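Local coordinates for response regulator protein (Burkholderia pseudomallei, PDB 3RQI) that probably acts as a two-component response regulator, whose phosphorylated receiver domain is followed by a Fis-type helix-turn-helix that likely binds DNA, at residues Asn104-Ala107 with Lys108-Val112. Residues are numbered along the deposited sequence; the frame is centred on the assembly and turned at random.
Sequences NYLA and KPANV
NZ of K108, the residue that follows A107, has three partners: it forms a salt bridge with OD2 of D14 and a hydrogen bond with OP1 of the aspartyl phosphate at position 58, while F19 adds a cation-pi contact. This is the lysine of the CheY-like receiver fold, standing just past strand 104-107, outermost within this chain of the five-stranded parallel sheet. Its reach follows from the torsions: CG lies opposite the carbonyl carbon (chi1 -61°) and the chain beyond is fully extended, carrying NZ 6.3 Å from its own CA. The bond to the phosphate places K108 at the phosphorylation site; the calcium ion lies about 5 Å from its side chain and is not bound by it.

The turn that follows is marked by a cis peptide before P109, evident in the short 2.9 Å between CA of K108 and CA of P109. The chain bends back enough to bring A107 O within 3.5 Å of P109 O, two acceptors with no bond between them. K108 O accepts a hydrogen bond from Q174 NE2 of the second subunit. CB of A110 then points back to the strand, 3.9 Å from A107 O and 4.0 Å from CD1 of L106. That methyl-to-methyl touch is the apolar bridge between strand and loop; L106 also packs on A118 and A110 on I115, both of helix 112-118.

The buried Y105 bonds through OH to T93 OG1 and S90 N, consistent with the inward pose of the receiver's switch aromatic. Farther back, N104 OD1 receives a weak bond from Y105 N at 2.8 Å, bent to 144°. At the other end, N111 is the N-cap of helix 112-118, its OD1 accepting from S114 N.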
# COMPACT_ATOMS: atom_id res chain seq x y z
N ASN A 104 -6.46 8.32 1.76
CA ASN A 104 -5.04 8.12 2.02
C ASN A 104 -4.86 7.11 3.14
O ASN A 104 -5.84 6.62 3.73
CB ASN A 104 -4.34 9.46 2.38
CG ASN A 104 -2.90 9.49 1.97
OD1 ASN A 104 -2.32 8.47 1.52
ND2 ASN A 104 -2.27 10.67 2.13
N TYR A 105 -3.60 6.80 3.44
CA TYR A 105 -3.33 5.71 4.38
C TYR A 105 -2.00 6.02 5.02
O TYR A 105 -1.04 6.35 4.32
CB TYR A 105 -3.30 4.40 3.58
CG TYR A 105 -3.05 3.07 4.32
CD1 TYR A 105 -4.05 2.09 4.33
CD2 TYR A 105 -1.81 2.80 4.94
CE1 TYR A 105 -3.83 0.84 4.92
CE2 TYR A 105 -1.58 1.57 5.55
CZ TYR A 105 -2.59 0.59 5.53
OH TYR A 105 -2.36 -0.61 6.11
N LEU A 106 -1.95 6.00 6.35
CA LEU A 106 -0.71 6.27 7.10
C LEU A 106 -0.47 5.23 8.19
O LEU A 106 -1.40 4.79 8.88
CB LEU A 106 -0.80 7.62 7.79
CG LEU A 106 -0.47 8.93 7.09
CD1 LEU A 106 -0.38 9.95 8.25
CD2 LEU A 106 0.84 8.83 6.31
N ALA A 107 0.80 4.82 8.30
CA ALA A 107 1.22 3.99 9.43
C ALA A 107 1.36 4.79 10.72
O ALA A 107 1.93 5.91 10.72
CB ALA A 107 2.55 3.29 9.11
N LYS A 108 0.84 4.23 11.83
CA LYS A 108 1.23 4.68 13.16
C LYS A 108 2.71 4.27 13.43
O LYS A 108 3.19 3.24 12.91
CB LYS A 108 0.35 4.07 14.26
CG LYS A 108 -1.14 4.40 14.21
CD LYS A 108 -1.86 3.65 15.32
CE LYS A 108 -3.38 3.96 15.30
NZ LYS A 108 -4.05 2.93 16.13
N PRO A 109 3.43 5.09 14.18
CA PRO A 109 3.00 6.35 14.77
C PRO A 109 3.14 7.51 13.79
O PRO A 109 4.05 7.54 12.94
CB PRO A 109 3.96 6.53 15.98
CG PRO A 109 5.13 5.84 15.61
CD PRO A 109 4.78 4.72 14.65
N ALA A 110 2.20 8.43 13.89
CA ALA A 110 2.20 9.65 13.08
C ALA A 110 1.86 10.77 14.04
O ALA A 110 1.15 10.54 15.02
CB ALA A 110 1.12 9.55 11.97
N ASN A 111 2.36 11.97 13.78
CA ASN A 111 1.97 13.12 14.60
C ASN A 111 0.81 13.86 13.97
O ASN A 111 0.42 13.59 12.83
CB ASN A 111 3.17 14.06 14.92
CG ASN A 111 3.85 14.63 13.67
OD1 ASN A 111 3.20 15.04 12.71
ND2 ASN A 111 5.17 14.71 13.72
N VAL A 112 0.25 14.80 14.73
CA VAL A 112 -0.93 15.51 14.30
C VAL A 112 -0.70 16.27 12.98
O VAL A 112 -1.55 16.21 12.07
CB VAL A 112 -1.48 16.45 15.39
CG1 VAL A 112 -2.65 17.28 14.84
CG2 VAL A 112 -1.97 15.63 16.61